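Local coordinates for protein nicking enzyme (Staphylococcus aureus, PDB 4HTE) that probably nicks plasmid DNA at the origin of transfer as a MobA/MobL-family conjugative relaxase, this chain being the all-helical C-terminal domain of the enzyme, at residues M31-L35 and K80-I84; Y52-K57 and Y203-K207; Q91-F96 and K112-R117; E215-E219 and I245-Q249. All blocks are in the same frame, centred on the assembly; numbering follows the deposited sequence.

Contact 1 of 4, residues M31-L35 and K80-I84; sequences MAKDL and KLESI
Residues 31-35, the last turn of helix 22-35, and residues 80-84, in the middle of helix 64-99, are both alpha-helical and run nearly antiparallel, their short axes 11.2 Å apart at a crossing angle of -160°. Met31, a selenomethionine (chi1 -125°, chi2 p), stands opposite Lys80, with 7.1 Å between their CA atoms. Lys80 leads the second segment. Its side chain (chi1 m, chi2 t) reaches across the flank of helix 31-35, steeply inclined to its axis, so that CE of Lys80 lies 3.9 Å from SE of Met31 and CD lies 4.1 Å from CD1 of Leu35. OD2 of Asp34 to NZ of Lys80 is 4.4 Å, too long for a salt bridge. Leu81 starts away from the partner helix, yet its CD2 comes within 3.5 Å of CD2 of Leu35 (chi1 -136°, chi2 p); its side chain also touches Met44 and Glu47 of helix 41-58. Ser83, with chi1 p, turns its OG back to O of Lys80 (2.9 Å), although this hydroxyl is less surely placed. Buried Ile84 (chi1 m, chi2 t) closes the segment: its CD1 lies 3.4 Å from CG of Met31 and 3.8 Å from CD2 of Leu35. The 332 Å² buried belongs to a near-antiparallel helix pair with an apolar seam of Met31, Leu35, Leu81 and Ile84, flanked by the chain of Lys80, as is common in helical bundles, here within the middle helical domain.

Contact 2 of 4, residues Y52-K57 and Y203-K207; sequences YDLKQK and YYTNK
Gln56 lies beside the ring of Tyr203, its CB 3.9 Å from CE1 of Tyr203 and its backbone O 3.8 Å from CD1 of Tyr203. These two residues are also the closest in backbone register, with CA atoms 7.0 Å apart, and each has about 70 Å² covered by the opposite segment. Both segments are regular alpha helix, 52-57 within helix 41-58 and 203-207 within helix 198-227; their short axes run nearly antiparallel at 157° and approach to 11.3 Å. Gln56 points toward the partner in an extended m, t conformation and carries its amide to that of Asn206, a pair placed too close in the model for its details to be relied on. Tyr203, with chi1 t, extends its ring past Gln56, bringing its OH within 3.6 Å of CG of Lys57. One turn further on, Lys207 (chi1 and chi2 both m) folds its chain back toward Asp53, whose chi1 is t; NZ of Lys207 and OD2 of Asp53 form a long salt bridge of 3.7 Å. Lys207 also touches Phe169 of helix 159-179. With 268 Å² buried, this is a surface contact between helix 41-58 and helix 198-227. Its chemistry is mainly polar: apart from the tyrosine ring against Gln56 and Lys57, the only ionic link between the segments is the long Asp53-Lys207 salt bridge, which implies a modest attraction.

Contact 3 of 4, residues Q91-F96 and K112-R117; sequences QAGIFF and KIFITR
Two alpha-helical segments, 91-96 near the C-terminal end of helix 64-99 and 112-117 in helix 109-122, cross steeply at +70° with their short axes only 8.8 Å apart. Ala92 and Ile113 mark the closest backbone register, their CA atoms 5.2 Å from each other, and the small methyl of Ala92 permits this approach: its CB lies 3.8 Å from N of Ile113 and 4.1 Å from CB of Lys112. Thr116 is the knob of the interface, its side chain seated among Gln91, Ala92, Phe95 and Phe96 with 93 Å² covered. With chi1 m, its OG1 donates to O of Lys112 at 3.1 Å, while the same OG1 sits 3.1 Å from CA of Ala92. Phe95 (chi1 t) presents one ring face to CA of Thr116. Phe96, with chi1 at -95°, turns a face to the aliphatic part of Lys112, whose CG stands 3.9 Å from the ring centroid in a CH-pi contact; CD1 of Ile115 lies at the edge of the same ring, 4.5 Å from CZ of Phe96. Farther along, OE1 of Gln91 comes to 3.7 Å from NH1 of Arg117, while NE2 of Gln91 is hydrogen-bonded to the backbone O of Ala16. The 432 Å² buried therefore joins these helices by close van der Waals and aromatic contact, and the threonine hydroxyl can be accommodated in the core because its hydrogen bond is made within its own helix.

Contact 4 of 4, residues E215-E219 and I245-Q249; sequences ENILE and IKEKQ
Ile245, Glu219 and Lys248 carry most of this contact, which buries 283 Å² between segment 215-219 of helix 198-227 and segment 245-249 on helix 245-269. The short axes cross at +52°, 11.1 Å apart, and are closest in register at Glu219 and Ile245, whose CA atoms are 6.3 Å apart. Ile245, with 96 Å² covered, points toward the other helix in an extended t, t rotamer; its CD1 lies 3.7 Å from the backbone O of Glu215, 3.8 Å from CG of Glu215 and 4.3 Å from CD2 of Leu218. Glu219 (chi1 t) bends its carboxylate alongside it, with OE1 4.0 Å from CB of Ile245. The other carboxylate oxygen, OE2 of Glu219, accepts a hydrogen bond of 2.8 Å from NZ of Lys248, which is also a salt bridge; the lysine reaches across on a fully extended chain after chi1 m. The strongest polar partner of the same ammonium is Asp223, one turn farther along helix 198-227, so two acids hold one buried lysine. Beside this charged cluster, Leu218 and Ile245 both pack on Leu159 of helix 159-179, and Leu218 additionally meets Leu148 of helix 130-152, setting the contact at a junction of four helices.

How the contacts relate
The four contacts are separate joints of one all-helical chain; none touches another. Contacts 1 and 3 lie within the middle helical domain, where both use helix 64-99, their centres about 19 Å apart and contact 1 preceding contact 3 along the chain. Contact 4 follows later, about 34 Å from contact 1 and 31 Å from contact 3 between centres, and shares helix 198-227 with contact 2, about 23 Å away. Contact 2 bridges these two parts: it crosses contact 1 in chain order and encloses contact 3 in its loop. Through contact 2, helix 41-58 meets helix 198-227, so early and late helices of the chain are joined there.

Contact 1 of 4, residues M31-L35 and K80-I84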
# COMPACT_ATOMS: atom_id res chain seq x y z
N MSE A 31 1.54 -20.87 20.84
CA MSE A 31 0.72 -20.25 19.80
C MSE A 31 1.36 -20.38 18.42
O MSE A 31 0.74 -20.92 17.50
CB MSE A 31 0.49 -18.78 20.12
CG MSE A 31 -0.98 -18.38 20.16
SE MSE A 31 -2.04 -19.54 21.32
CE MSE A 31 -3.15 -18.18 22.15
N ALA A 32 2.58 -19.88 18.27
CA ALA A 32 3.29 -19.97 17.00
C ALA A 32 3.24 -21.39 16.45
O ALA A 32 3.26 -21.59 15.23
CB ALA A 32 4.72 -19.52 17.17
N LYS A 33 3.15 -22.37 17.34
CA LYS A 33 3.09 -23.77 16.95
C LYS A 33 1.82 -24.09 16.16
O LYS A 33 1.90 -24.58 15.03
CB LYS A 33 3.16 -24.67 18.18
N ASP A 34 0.66 -23.81 16.74
CA ASP A 34 -0.62 -24.12 16.08
C ASP A 34 -0.96 -23.08 15.03
O ASP A 34 -1.54 -23.40 13.99
CB ASP A 34 -1.78 -24.25 17.08
CG ASP A 34 -1.43 -23.74 18.46
OD1 ASP A 34 -0.79 -22.67 18.56
OD2 ASP A 34 -1.80 -24.40 19.46
N LEU A 35 -0.61 -21.83 15.29
CA LEU A 35 -0.83 -20.74 14.35
C LEU A 35 0.05 -20.91 13.11
O LEU A 35 -0.31 -20.47 12.02
CB LEU A 35 -0.54 -19.39 15.02
CG LEU A 35 -1.51 -18.23 14.79
CD1 LEU A 35 -2.97 -18.68 14.80
CD2 LEU A 35 -1.28 -17.18 15.85
N LYS A 80 -6.72 -16.27 19.29
CA LYS A 80 -5.30 -16.49 19.56
C LYS A 80 -4.49 -15.21 19.37
O LYS A 80 -3.66 -14.87 20.20
CB LYS A 80 -4.74 -17.61 18.67
CG LYS A 80 -5.37 -18.97 18.91
CD LYS A 80 -4.53 -20.07 18.28
CE LYS A 80 -4.59 -21.36 19.08
NZ LYS A 80 -5.58 -22.33 18.54
N LEU A 81 -4.74 -14.51 18.26
CA LEU A 81 -4.05 -13.26 17.99
C LEU A 81 -4.20 -12.32 19.18
O LEU A 81 -3.26 -11.61 19.55
CB LEU A 81 -4.61 -12.58 16.74
CG LEU A 81 -4.52 -13.32 15.40
CD1 LEU A 81 -4.22 -12.34 14.28
CD2 LEU A 81 -3.48 -14.43 15.44
N GLU A 82 -5.38 -12.33 19.79
CA GLU A 82 -5.66 -11.45 20.91
C GLU A 82 -4.85 -11.85 22.13
O GLU A 82 -4.10 -11.04 22.68
CB GLU A 82 -7.15 -11.45 21.25
CG GLU A 82 -7.52 -10.57 22.44
CD GLU A 82 -7.10 -9.13 22.25
OE1 GLU A 82 -7.17 -8.62 21.11
OE2 GLU A 82 -6.69 -8.49 23.25
N SER A 83 -4.98 -13.10 22.55
CA SER A 83 -4.26 -13.59 23.72
C SER A 83 -2.75 -13.42 23.53
O SER A 83 -2.00 -13.39 24.50
CB SER A 83 -4.61 -15.05 23.99
OG SER A 83 -4.32 -15.87 22.88
N ILE A 84 -2.33 -13.33 22.27
CA ILE A 84 -0.94 -12.99 21.96
C ILE A 84 -0.73 -11.50 22.17
O ILE A 84 0.34 -11.06 22.62
CB ILE A 84 -0.57 -13.36 20.51
CG1 ILE A 84 -0.43 -14.88 20.37
CG2 ILE A 84 0.73 -12.67 20.10
CD1 ILE A 84 -0.04 -15.33 18.97

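Contact 2 of 4, residues Y52-K57 and Y203-K207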
# COMPACT_ATOMS: atom_id res chain seq x y z
N TYR A 52 -9.65 -11.39 8.31
CA TYR A 52 -10.83 -10.57 8.11
C TYR A 52 -11.36 -10.79 6.71
O TYR A 52 -12.54 -11.09 6.51
CB TYR A 52 -10.48 -9.09 8.31
CG TYR A 52 -11.65 -8.16 8.10
CD1 TYR A 52 -12.31 -7.59 9.19
CD2 TYR A 52 -12.11 -7.85 6.83
CE1 TYR A 52 -13.38 -6.73 9.01
CE2 TYR A 52 -13.18 -7.00 6.64
CZ TYR A 52 -13.81 -6.44 7.73
OH TYR A 52 -14.88 -5.59 7.54
N ASP A 53 -10.47 -10.65 5.72
CA ASP A 53 -10.83 -10.88 4.33
C ASP A 53 -11.35 -12.29 4.10
O ASP A 53 -12.17 -12.52 3.21
CB ASP A 53 -9.61 -10.63 3.43
CG ASP A 53 -9.84 -11.07 2.00
OD1 ASP A 53 -9.71 -12.29 1.73
OD2 ASP A 53 -10.16 -10.21 1.16
N LEU A 54 -10.87 -13.23 4.90
CA LEU A 54 -11.26 -14.63 4.76
C LEU A 54 -12.71 -14.85 5.20
O LEU A 54 -13.50 -15.46 4.48
CB LEU A 54 -10.34 -15.53 5.59
CG LEU A 54 -9.70 -16.70 4.83
CD1 LEU A 54 -10.76 -17.59 4.21
CD2 LEU A 54 -8.73 -16.18 3.77
N LYS A 55 -13.05 -14.34 6.38
CA LYS A 55 -14.39 -14.52 6.95
C LYS A 55 -15.47 -14.12 5.96
O LYS A 55 -16.56 -14.70 5.95
CB LYS A 55 -14.54 -13.70 8.23
N GLN A 56 -15.17 -13.14 5.12
CA GLN A 56 -16.15 -12.63 4.18
C GLN A 56 -16.41 -13.63 3.05
O GLN A 56 -17.55 -13.82 2.64
CB GLN A 56 -15.68 -11.29 3.61
CG GLN A 56 -15.61 -10.20 4.65
CD GLN A 56 -15.09 -8.89 4.08
OE1 GLN A 56 -14.39 -8.88 3.07
NE2 GLN A 56 -15.45 -7.79 4.72
N LYS A 57 -15.35 -14.27 2.56
CA LYS A 57 -15.51 -15.26 1.51
C LYS A 57 -16.24 -16.48 2.04
O LYS A 57 -16.93 -17.18 1.29
CB LYS A 57 -14.14 -15.66 0.95
CG LYS A 57 -13.36 -14.49 0.36
CD LYS A 57 -12.18 -14.97 -0.46
CE LYS A 57 -11.39 -13.81 -1.04
NZ LYS A 57 -10.61 -14.19 -2.25
N TYR A 203 -21.77 -9.13 -0.03
CA TYR A 203 -20.34 -9.27 -0.24
C TYR A 203 -19.82 -8.08 -1.04
O TYR A 203 -18.95 -7.34 -0.58
CB TYR A 203 -20.03 -10.59 -0.95
CG TYR A 203 -18.56 -10.87 -1.13
CD1 TYR A 203 -17.75 -11.14 -0.03
CD2 TYR A 203 -17.98 -10.90 -2.39
CE1 TYR A 203 -16.40 -11.40 -0.19
CE2 TYR A 203 -16.64 -11.16 -2.56
CZ TYR A 203 -15.85 -11.42 -1.46
OH TYR A 203 -14.51 -11.68 -1.62
N TYR A 204 -20.36 -7.89 -2.24
CA TYR A 204 -19.97 -6.78 -3.09
C TYR A 204 -20.10 -5.45 -2.35
O TYR A 204 -19.19 -4.63 -2.35
CB TYR A 204 -20.82 -6.75 -4.37
CG TYR A 204 -20.74 -8.01 -5.20
CD1 TYR A 204 -19.57 -8.76 -5.25
CD2 TYR A 204 -21.84 -8.46 -5.93
CE1 TYR A 204 -19.50 -9.92 -6.01
CE2 TYR A 204 -21.77 -9.61 -6.69
CZ TYR A 204 -20.60 -10.34 -6.73
OH TYR A 204 -20.52 -11.49 -7.48
N THR A 205 -21.25 -5.26 -1.71
CA THR A 205 -21.52 -4.01 -1.01
C THR A 205 -20.41 -3.73 -0.01
O THR A 205 -19.94 -2.60 0.11
CB THR A 205 -22.87 -4.07 -0.27
OG1 THR A 205 -23.80 -4.83 -1.05
CG2 THR A 205 -23.41 -2.67 -0.05
N ASN A 206 -19.99 -4.76 0.71
CA ASN A 206 -18.94 -4.62 1.71
C ASN A 206 -17.61 -4.28 1.06
O ASN A 206 -16.89 -3.40 1.53
CB ASN A 206 -18.82 -5.91 2.53
CG ASN A 206 -18.03 -5.71 3.81
OD1 ASN A 206 -16.86 -6.08 3.90
ND2 ASN A 206 -18.66 -5.10 4.81
N LYS A 207 -17.30 -4.97 -0.04
CA LYS A 207 -16.06 -4.72 -0.77
C LYS A 207 -15.95 -3.25 -1.17
O LYS A 207 -14.85 -2.70 -1.23
CB LYS A 207 -15.97 -5.60 -2.02
CG LYS A 207 -15.89 -7.10 -1.73
CD LYS A 207 -14.61 -7.48 -1.01
CE LYS A 207 -13.54 -7.96 -1.98
NZ LYS A 207 -12.33 -8.43 -1.26

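Contact 3 of 4, residues Q91-F96 and K112-R117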
# COMPACT_ATOMS: atom_id res chain seq x y z
N GLN A 91 4.11 -6.47 28.30
CA GLN A 91 5.55 -6.28 28.14
C GLN A 91 5.89 -4.84 27.77
O GLN A 91 6.89 -4.29 28.24
CB GLN A 91 6.10 -7.23 27.08
CG GLN A 91 7.60 -7.15 26.91
CD GLN A 91 8.12 -8.13 25.89
OE1 GLN A 91 7.34 -8.84 25.25
NE2 GLN A 91 9.43 -8.17 25.72
N ALA A 92 5.07 -4.24 26.92
CA ALA A 92 5.29 -2.87 26.47
C ALA A 92 5.10 -1.88 27.62
O ALA A 92 5.94 -1.01 27.85
CB ALA A 92 4.36 -2.53 25.31
N GLY A 93 4.00 -2.03 28.34
CA GLY A 93 3.71 -1.17 29.47
C GLY A 93 4.87 -1.13 30.44
O GLY A 93 5.35 -0.06 30.80
N ILE A 94 5.33 -2.31 30.85
CA ILE A 94 6.47 -2.41 31.75
C ILE A 94 7.68 -1.74 31.12
O ILE A 94 8.35 -0.92 31.75
CB ILE A 94 6.84 -3.88 32.05
CG1 ILE A 94 5.67 -4.63 32.69
CG2 ILE A 94 8.07 -3.95 32.96
CD1 ILE A 94 5.90 -6.12 32.86
N PHE A 95 7.96 -2.09 29.87
CA PHE A 95 9.11 -1.57 29.15
C PHE A 95 9.18 -0.05 29.20
O PHE A 95 10.25 0.53 29.39
CB PHE A 95 9.08 -2.04 27.70
CG PHE A 95 10.19 -1.47 26.86
CD1 PHE A 95 10.06 -0.23 26.27
CD2 PHE A 95 11.36 -2.18 26.66
CE1 PHE A 95 11.07 0.30 25.50
CE2 PHE A 95 12.38 -1.66 25.89
CZ PHE A 95 12.23 -0.42 25.31
N PHE A 96 8.03 0.60 29.02
CA PHE A 96 7.98 2.05 28.96
C PHE A 96 8.22 2.69 30.33
O PHE A 96 9.05 3.59 30.46
CB PHE A 96 6.65 2.53 28.39
CG PHE A 96 6.69 2.79 26.91
CD1 PHE A 96 6.59 1.75 26.00
CD2 PHE A 96 6.85 4.08 26.43
CE1 PHE A 96 6.64 1.99 24.64
CE2 PHE A 96 6.90 4.33 25.07
CZ PHE A 96 6.79 3.28 24.17
N LYS A 112 3.08 1.43 21.15
CA LYS A 112 4.00 0.99 22.19
C LYS A 112 4.51 -0.42 21.91
O LYS A 112 5.71 -0.65 21.84
CB LYS A 112 3.32 1.01 23.56
CG LYS A 112 3.15 2.40 24.15
CD LYS A 112 2.33 2.35 25.43
CE LYS A 112 2.24 3.72 26.09
NZ LYS A 112 1.15 3.77 27.10
N ILE A 113 3.58 -1.36 21.74
CA ILE A 113 3.93 -2.75 21.46
C ILE A 113 4.93 -2.84 20.32
O ILE A 113 5.95 -3.53 20.43
CB ILE A 113 2.68 -3.56 21.09
CG1 ILE A 113 1.78 -3.74 22.31
CG2 ILE A 113 3.09 -4.92 20.54
CD1 ILE A 113 0.36 -4.10 21.97
N PHE A 114 4.65 -2.14 19.22
CA PHE A 114 5.53 -2.14 18.07
C PHE A 114 6.92 -1.66 18.46
O PHE A 114 7.93 -2.30 18.15
CB PHE A 114 4.97 -1.26 16.95
CG PHE A 114 5.75 -1.33 15.67
CD1 PHE A 114 5.57 -2.39 14.79
CD2 PHE A 114 6.65 -0.33 15.33
CE1 PHE A 114 6.28 -2.46 13.61
CE2 PHE A 114 7.37 -0.40 14.15
CZ PHE A 114 7.18 -1.46 13.29
N ILE A 115 6.97 -0.52 19.15
CA ILE A 115 8.24 0.07 19.56
C ILE A 115 8.97 -0.85 20.53
O ILE A 115 10.16 -1.12 20.37
CB ILE A 115 8.03 1.43 20.23
CG1 ILE A 115 7.35 2.40 19.25
CG2 ILE A 115 9.35 2.00 20.72
CD1 ILE A 115 7.24 3.82 19.75
N THR A 116 8.25 -1.34 21.53
CA THR A 116 8.82 -2.24 22.53
C THR A 116 9.51 -3.42 21.86
O THR A 116 10.65 -3.74 22.18
CB THR A 116 7.72 -2.78 23.47
OG1 THR A 116 7.23 -1.72 24.30
CG2 THR A 116 8.27 -3.89 24.35
N ARG A 117 8.81 -4.05 20.93
CA ARG A 117 9.29 -5.26 20.29
C ARG A 117 10.48 -5.00 19.37
O ARG A 117 11.35 -5.85 19.21
CB ARG A 117 8.16 -5.91 19.50
CG ARG A 117 7.03 -6.43 20.38
CD ARG A 117 7.47 -7.64 21.18
NE ARG A 117 7.82 -8.75 20.31
CZ ARG A 117 8.28 -9.92 20.73
NH1 ARG A 117 8.47 -10.15 22.02
NH2 ARG A 117 8.57 -10.87 19.85

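Contact 4 of 4, residues E215-E219 and I245-Q249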
# COMPACT_ATOMS: atom_id res chain seq x y z
N GLU A 215 -8.66 3.90 0.43
CA GLU A 215 -8.40 5.25 -0.03
C GLU A 215 -7.91 6.12 1.12
O GLU A 215 -7.03 6.97 0.95
CB GLU A 215 -9.65 5.85 -0.68
CG GLU A 215 -9.42 7.18 -1.38
CD GLU A 215 -10.53 7.53 -2.36
OE1 GLU A 215 -11.37 6.65 -2.65
OE2 GLU A 215 -10.56 8.68 -2.84
N ASN A 216 -8.48 5.91 2.31
CA ASN A 216 -8.05 6.64 3.49
C ASN A 216 -6.65 6.23 3.93
O ASN A 216 -5.82 7.07 4.24
CB ASN A 216 -9.04 6.43 4.64
CG ASN A 216 -10.08 7.52 4.73
OD1 ASN A 216 -10.29 8.27 3.78
ND2 ASN A 216 -10.74 7.61 5.88
N ILE A 217 -6.41 4.92 3.97
CA ILE A 217 -5.09 4.40 4.30
C ILE A 217 -4.04 5.04 3.40
O ILE A 217 -3.05 5.59 3.88
CB ILE A 217 -5.03 2.87 4.12
CG1 ILE A 217 -5.88 2.18 5.19
CG2 ILE A 217 -3.59 2.39 4.19
CD1 ILE A 217 -5.88 0.67 5.10
N LEU A 218 -4.27 4.96 2.09
CA LEU A 218 -3.36 5.52 1.10
C LEU A 218 -2.98 6.95 1.46
O LEU A 218 -1.80 7.30 1.51
CB LEU A 218 -4.00 5.49 -0.29
CG LEU A 218 -3.04 5.73 -1.45
CD1 LEU A 218 -2.21 4.48 -1.70
CD2 LEU A 218 -3.79 6.14 -2.71
N GLU A 219 -3.99 7.78 1.69
CA GLU A 219 -3.78 9.19 2.01
C GLU A 219 -2.81 9.34 3.19
O GLU A 219 -1.91 10.17 3.15
CB GLU A 219 -5.11 9.87 2.33
CG GLU A 219 -4.98 11.33 2.75
CD GLU A 219 -5.98 12.23 2.06
OE1 GLU A 219 -7.10 11.78 1.76
OE2 GLU A 219 -5.64 13.41 1.81
N ILE A 245 -6.38 14.45 -2.32
CA ILE A 245 -5.64 13.20 -2.48
C ILE A 245 -5.05 13.03 -3.88
O ILE A 245 -3.91 12.61 -4.04
CB ILE A 245 -6.51 11.97 -2.16
CG1 ILE A 245 -5.64 10.72 -2.05
CG2 ILE A 245 -7.60 11.78 -3.21
CD1 ILE A 245 -6.40 9.46 -1.72
N LYS A 246 -5.84 13.37 -4.90
CA LYS A 246 -5.39 13.24 -6.28
C LYS A 246 -4.11 14.04 -6.49
O LYS A 246 -3.15 13.55 -7.08
CB LYS A 246 -6.47 13.71 -7.25
N GLU A 247 -4.11 15.28 -6.00
CA GLU A 247 -2.94 16.14 -6.09
C GLU A 247 -1.74 15.50 -5.39
O GLU A 247 -0.60 15.64 -5.84
CB GLU A 247 -3.24 17.51 -5.47
N LYS A 248 -2.00 14.82 -4.28
CA LYS A 248 -0.94 14.16 -3.52
C LYS A 248 -0.31 13.02 -4.33
O LYS A 248 0.90 12.83 -4.31
CB LYS A 248 -1.47 13.63 -2.19
CG LYS A 248 -1.77 14.72 -1.17
CD LYS A 248 -2.34 14.15 0.13
CE LYS A 248 -2.70 15.26 1.11
NZ LYS A 248 -3.20 14.73 2.40
N GLN A 249 -1.15 12.26 -5.04
CA GLN A 249 -0.67 11.17 -5.88
C GLN A 249 0.28 11.70 -6.95
O GLN A 249 1.34 11.13 -7.19
CB GLN A 249 -1.84 10.44 -6.54
CG GLN A 249 -1.42 9.35 -7.52
CD GLN A 249 -1.13 8.03 -6.83
OE1 GLN A 249 -2.04 7.25 -6.58
NE2 GLN A 249 0.14 7.79 -6.53